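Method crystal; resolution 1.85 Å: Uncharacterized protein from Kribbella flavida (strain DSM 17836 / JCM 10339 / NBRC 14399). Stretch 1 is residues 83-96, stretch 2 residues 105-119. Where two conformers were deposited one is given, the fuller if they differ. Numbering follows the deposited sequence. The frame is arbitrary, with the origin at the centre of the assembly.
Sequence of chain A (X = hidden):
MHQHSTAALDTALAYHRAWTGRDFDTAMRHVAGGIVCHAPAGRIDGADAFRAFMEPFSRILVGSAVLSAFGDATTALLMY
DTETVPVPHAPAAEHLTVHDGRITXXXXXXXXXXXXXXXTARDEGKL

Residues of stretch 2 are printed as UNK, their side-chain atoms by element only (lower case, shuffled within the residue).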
# COMPACT_ATOMS: atom_id res chain seq x y z
N GLU A 83 -4.82 13.93 -0.55
CA GLU A 83 -5.64 14.75 0.33
C GLU A 83 -7.08 14.66 -0.19
O GLU A 83 -7.27 14.72 -1.40
CB GLU A 83 -5.18 16.19 0.28
CG GLU A 83 -3.67 16.27 0.69
CD GLU A 83 -3.06 17.63 0.24
OE1 GLU A 83 -3.61 18.73 0.63
OE2 GLU A 83 -2.06 17.57 -0.51
N THR A 84 -8.08 14.62 0.72
CA THR A 84 -9.50 14.69 0.35
C THR A 84 -10.19 15.61 1.35
O THR A 84 -9.61 15.98 2.38
CB THR A 84 -10.17 13.27 0.37
OG1 THR A 84 -10.32 12.84 1.72
CG2 THR A 84 -9.30 12.22 -0.39
N VAL A 85 -11.45 16.00 1.05
CA VAL A 85 -12.21 16.81 2.01
C VAL A 85 -12.49 16.06 3.30
O VAL A 85 -12.14 16.59 4.38
CB VAL A 85 -13.48 17.39 1.35
CG1 VAL A 85 -14.40 18.03 2.45
CG2 VAL A 85 -13.03 18.49 0.38
N PRO A 86 -13.06 14.84 3.29
CA PRO A 86 -13.37 14.17 4.56
C PRO A 86 -12.15 13.62 5.26
O PRO A 86 -12.14 13.56 6.50
CB PRO A 86 -14.34 13.05 4.15
CG PRO A 86 -14.02 12.76 2.70
CD PRO A 86 -13.60 14.10 2.11
N VAL A 87 -11.11 13.27 4.52
CA VAL A 87 -9.96 12.61 5.10
C VAL A 87 -8.72 13.38 4.68
O VAL A 87 -8.35 13.33 3.50
CB VAL A 87 -9.89 11.14 4.63
CG1 VAL A 87 -8.65 10.45 5.22
CG2 VAL A 87 -11.28 10.38 4.99
N PRO A 88 -8.02 14.03 5.62
CA PRO A 88 -6.88 14.91 5.26
C PRO A 88 -5.78 14.20 4.53
O PRO A 88 -5.18 14.78 3.60
CB PRO A 88 -6.37 15.40 6.63
CG PRO A 88 -7.49 15.17 7.58
CD PRO A 88 -8.30 14.01 7.07
N HIS A 89 -5.49 12.94 4.91
CA HIS A 89 -4.41 12.14 4.30
C HIS A 89 -4.91 10.73 4.11
O HIS A 89 -5.26 10.06 5.08
CB HIS A 89 -3.16 12.10 5.17
CG HIS A 89 -2.46 13.43 5.22
ND1 HIS A 89 -1.67 13.87 4.17
CD2 HIS A 89 -2.53 14.44 6.12
CE1 HIS A 89 -1.21 15.08 4.47
NE2 HIS A 89 -1.75 15.46 5.63
N ALA A 90 -4.90 10.26 2.87
CA ALA A 90 -5.37 8.91 2.54
C ALA A 90 -4.31 8.34 1.58
O ALA A 90 -4.45 8.42 0.37
CB ALA A 90 -6.75 8.99 1.91
N PRO A 91 -3.21 7.83 2.10
CA PRO A 91 -2.15 7.32 1.21
C PRO A 91 -2.56 6.01 0.53
O PRO A 91 -3.37 5.25 1.06
CB PRO A 91 -0.97 7.12 2.15
CG PRO A 91 -1.65 6.65 3.42
CD PRO A 91 -2.86 7.67 3.53
N ALA A 92 -2.01 5.76 -0.66
CA ALA A 92 -2.32 4.54 -1.39
C ALA A 92 -1.03 3.95 -1.96
O ALA A 92 -0.05 4.67 -2.20
CB ALA A 92 -3.33 4.77 -2.54
N ALA A 93 -1.02 2.64 -2.18
CA ALA A 93 0.10 2.03 -2.90
C ALA A 93 -0.44 1.23 -4.07
O ALA A 93 -1.54 0.64 -3.97
CB ALA A 93 0.90 1.08 -1.96
N GLU A 94 0.31 1.21 -5.20
CA GLU A 94 -0.15 0.54 -6.40
C GLU A 94 0.96 -0.31 -6.94
O GLU A 94 2.12 0.14 -7.05
CB GLU A 94 -0.59 1.53 -7.56
CG GLU A 94 -1.78 2.35 -7.15
CD GLU A 94 -2.15 3.40 -8.22
OE1 GLU A 94 -1.41 3.44 -9.21
OE2 GLU A 94 -3.15 4.15 -8.06
N HIS A 95 0.59 -1.53 -7.36
CA HIS A 95 1.50 -2.43 -8.04
C HIS A 95 0.95 -2.57 -9.45
O HIS A 95 -0.19 -3.02 -9.62
CB HIS A 95 1.56 -3.78 -7.33
CG HIS A 95 2.39 -4.80 -8.08
ND1 HIS A 95 2.05 -6.14 -8.12
CD2 HIS A 95 3.57 -4.68 -8.76
CE1 HIS A 95 2.97 -6.81 -8.82
NE2 HIS A 95 3.89 -5.94 -9.24
N LEU A 96 1.73 -2.18 -10.47
CA LEU A 96 1.23 -2.14 -11.85
C LEU A 96 2.03 -3.10 -12.72
O LEU A 96 3.25 -3.20 -12.59
CB LEU A 96 1.37 -0.74 -12.47
CG LEU A 96 0.64 0.37 -11.70
CD1 LEU A 96 1.59 0.94 -10.66
CD2 LEU A 96 0.15 1.44 -12.67
N UNK A 105 -2.52 -4.90 -15.37
CA UNK A 105 -2.93 -5.33 -14.03
C UNK A 105 -2.58 -4.23 -13.06
O UNK A 105 -1.53 -3.61 -13.19
c UNK A 105 -2.31 -7.73 -14.44
o UNK A 105 -0.75 -9.51 -14.32
c UNK A 105 -2.20 -6.57 -13.53
n UNK A 105 -2.27 -9.32 -12.64
c UNK A 105 -1.72 -8.94 -13.81
N UNK A 106 -3.44 -4.02 -12.07
CA UNK A 106 -3.25 -2.93 -11.12
C UNK A 106 -3.79 -3.42 -9.80
O UNK A 106 -4.98 -3.75 -9.72
c UNK A 106 -3.99 -1.67 -11.58
c UNK A 106 -3.92 0.82 -11.67
c UNK A 106 -4.29 -0.25 -9.53
c UNK A 106 -3.58 -0.41 -10.78
N UNK A 107 -2.93 -3.53 -8.77
CA UNK A 107 -3.42 -3.82 -7.42
C UNK A 107 -3.23 -2.56 -6.58
O UNK A 107 -2.10 -2.06 -6.46
c UNK A 107 -3.57 -8.71 -5.65
n UNK A 107 -3.37 -9.76 -6.45
n UNK A 107 -2.61 -7.79 -5.54
c UNK A 107 -3.21 -5.23 -5.32
c UNK A 107 -2.70 -6.59 -4.66
n UNK A 107 -4.73 -8.61 -4.98
c UNK A 107 -2.72 -5.03 -6.78
N UNK A 108 -4.30 -2.07 -5.99
CA UNK A 108 -4.20 -0.83 -5.21
C UNK A 108 -4.63 -1.07 -3.77
O UNK A 108 -5.58 -1.81 -3.51
c UNK A 108 -5.45 2.83 -5.67
c UNK A 108 -4.98 0.33 -5.85
c UNK A 108 -6.45 -0.03 -6.17
c UNK A 108 -4.99 1.56 -4.91
N UNK A 109 -3.86 -0.52 -2.82
CA UNK A 109 -4.14 -0.71 -1.38
C UNK A 109 -4.33 0.67 -0.77
O UNK A 109 -3.46 1.52 -0.92
c UNK A 109 -2.70 -2.77 -1.37
c UNK A 109 -1.49 -3.56 -0.71
c UNK A 109 -2.99 -1.44 -0.66
c UNK A 109 -3.41 -1.65 0.80
N UNK A 110 -5.43 0.87 -0.05
CA UNK A 110 -5.57 2.02 0.82
C UNK A 110 -6.58 1.65 1.91
O UNK A 110 -7.32 0.65 1.80
c UNK A 110 -9.78 3.10 -0.74
c UNK A 110 -8.52 2.53 -2.75
c UNK A 110 -7.29 2.70 -2.02
c UNK A 110 -7.32 3.08 -0.68
c UNK A 110 -8.54 3.27 -0.05
c UNK A 110 -9.76 2.71 -2.08
c UNK A 110 -6.04 3.27 0.08
N UNK A 111 -6.57 2.43 2.97
CA UNK A 111 -7.38 2.12 4.15
C UNK A 111 -8.73 2.81 3.96
O UNK A 111 -8.79 4.05 3.90
c UNK A 111 -7.46 2.33 6.68
o UNK A 111 -7.12 2.93 7.75
o UNK A 111 -8.40 1.47 6.64
c UNK A 111 -6.68 2.63 5.41
N UNK A 112 -9.79 2.02 3.81
CA UNK A 112 -11.15 2.58 3.70
C UNK A 112 -11.72 3.10 5.03
O UNK A 112 -12.70 3.88 5.01
n UNK A 112 -12.97 -3.33 2.31
c UNK A 112 -13.33 -2.22 1.70
n UNK A 112 -12.49 -1.20 1.67
c UNK A 112 -12.75 0.09 1.03
c UNK A 112 -12.11 1.53 3.09
c UNK A 112 -11.75 1.15 1.60
n UNK A 112 -14.53 -2.10 1.13
N UNK A 113 -11.14 2.71 6.17
CA UNK A 113 -11.78 3.01 7.45
C UNK A 113 -12.04 4.50 7.63
O UNK A 113 -13.18 4.86 8.00
c UNK A 113 -10.94 2.41 8.59
c UNK A 113 -11.53 2.73 9.97
o UNK A 113 -10.94 0.99 8.43
N UNK A 114 -11.08 5.40 7.38
CA UNK A 114 -11.33 6.81 7.66
C UNK A 114 -12.51 7.35 6.89
O UNK A 114 -13.25 8.21 7.40
c UNK A 114 -9.70 5.17 6.94
c UNK A 114 -10.01 7.49 7.22
c UNK A 114 -8.99 6.44 7.40
N UNK A 115 -12.71 6.87 5.65
CA UNK A 115 -13.83 7.34 4.85
C UNK A 115 -15.15 6.86 5.46
O UNK A 115 -16.07 7.66 5.71
c UNK A 115 -10.21 8.61 1.44
c UNK A 115 -10.13 7.34 2.11
c UNK A 115 -13.67 6.87 3.41
c UNK A 115 -12.46 7.46 2.72
c UNK A 115 -11.45 9.27 1.41
c UNK A 115 -12.55 8.71 2.06
c UNK A 115 -11.22 6.81 2.77
N UNK A 116 -15.22 5.57 5.76
CA UNK A 116 -16.42 5.02 6.38
C UNK A 116 -16.74 5.73 7.70
O UNK A 116 -17.90 6.04 7.99
o UNK A 116 -17.65 0.49 8.06
c UNK A 116 -17.35 2.75 7.19
c UNK A 116 -17.00 1.25 7.27
c UNK A 116 -16.20 3.52 6.56
o UNK A 116 -16.03 0.84 6.55
N UNK A 117 -15.72 6.03 8.51
CA UNK A 117 -15.94 6.74 9.78
C UNK A 117 -16.47 8.15 9.53
O UNK A 117 -17.43 8.59 10.18
c UNK A 117 -14.64 6.83 10.58
c UNK A 117 -14.35 5.53 11.27
n UNK A 117 -12.75 4.39 12.64
o UNK A 117 -12.07 6.26 11.55
c UNK A 117 -12.96 5.44 11.84
N UNK A 118 -15.83 8.88 8.62
CA UNK A 118 -16.35 10.20 8.27
C UNK A 118 -17.79 10.11 7.76
O UNK A 118 -18.63 10.96 8.10
c UNK A 118 -15.42 10.86 7.23
N UNK A 119 -18.10 9.09 6.94
CA UNK A 119 -19.39 9.03 6.27
C UNK A 119 -20.50 8.64 7.24
O UNK A 119 -21.60 9.21 7.20
c UNK A 119 -20.39 7.09 3.04
c UNK A 119 -19.32 8.04 5.11
c UNK A 119 -20.63 7.64 4.47
c UNK A 119 -18.22 6.00 2.40
n UNK A 119 -17.79 7.09 1.76
n UNK A 119 -19.42 5.98 3.00
n UNK A 119 -17.44 4.93 2.44
O HOH W 1 -4.73 4.66 3.29
O HOH W 2 -0.28 -7.74 -7.45

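Position 105 carries three side-chain carbons, the third bearing one oxygen and one nitrogen: Gln105. It is exposed, so a polar end suits it; its backbone O lies 3.4 Å from Leu96 CA. Position 106 has four carbons, forked at the second, which makes it Leu106. It is buried on the sheet face shared with Leu96, and its CD1 lies 4.2 Å from Leu96 CD2, an apolar match.

Position 107 shows three carbons, a nitrogen, then a carbon carrying two more nitrogens, the guanidinium of Arg107. It pairs with His95 through two backbone hydrogen bonds, His95 N to Arg107 O and Arg107 N to His95 O, both 2.9 Å. The side chains share a face, and a water joins them, 2.9 Å from His95 ND1 and accepting from Arg107 NE at 3.0 Å. A long polar chain suits this partly exposed site.

Position 108 has four carbons, forked at the first, with one arm two carbons long: Ile108. It is buried on the face of Glu94, where its CD1 lies 3.6 Å from Glu94 OE2 and 4.2 Å from Ala92 CB. OE2 is hydrogen-bonded elsewhere in the structure, so this apolar neighbour does not leave it unpaired. Position 109 has the same four-carbon pattern and is Ile109, on the opposite face, with Ala93; a branched apolar chain suits this buried strand site. Ala93 N donates to Ile109 O at 3.0 Å, and Ile109 N donates to Ala93 O at 2.8 Å.

Position 110 has one carbon and a six-carbon ring, hence Phe110. Its CB approaches Ala92 CB at 4.1 Å, an apolar contact that suits it, but the end of the side chain leads away. Position 111 has two carbons, the second with two oxygens: Asp111. A water donates to Pro91 O at 2.7 Å and accepts from Asp111 N at 2.9 Å. The short carboxylate can reach forward over the coming turn to cap a backbone NH.

Position 112, with the same pattern as 107, is Arg112, out of reach of stretch 1; its guanidinium finds partners elsewhere in the structure. Position 113 has one carbon carrying an oxygen and a carbon: Thr113, whose N donates to Asp111 OD1 at 3.0 Å, a capping bond. Position 114 has three carbons closing onto the backbone nitrogen, Pro114, which suits a first helical turn; its CB is 3.8 Å from Val87 CG1.

Position 115, one carbon and a six-carbon ring, is Phe115. Val87 CG2 sits over its face, 3.7 Å from the centroid, while Ala90 CB lies 3.5 Å from Phe115 CZ. Position 116, three carbons ending in two oxygens, is Glu116; position 117, three carbons, the third carrying one oxygen and one nitrogen, is Gln117. Polar ends suit both, out of contact with stretch 1. Position 118 has one carbon, Ala118, whose small CB suits close packing, 3.9 Å from Pro86 CB. Position 119 has the guanidinium pattern of Arg119, poorly ordered; its charge suits an exposed site.

The contact thus has two parts: an antiparallel ladder of backbone hydrogen bonds, and a helix whose Phe115 packs against the Val87 loop.

Stretch 2 (105-119) QLRIIFDRTPFEQAR
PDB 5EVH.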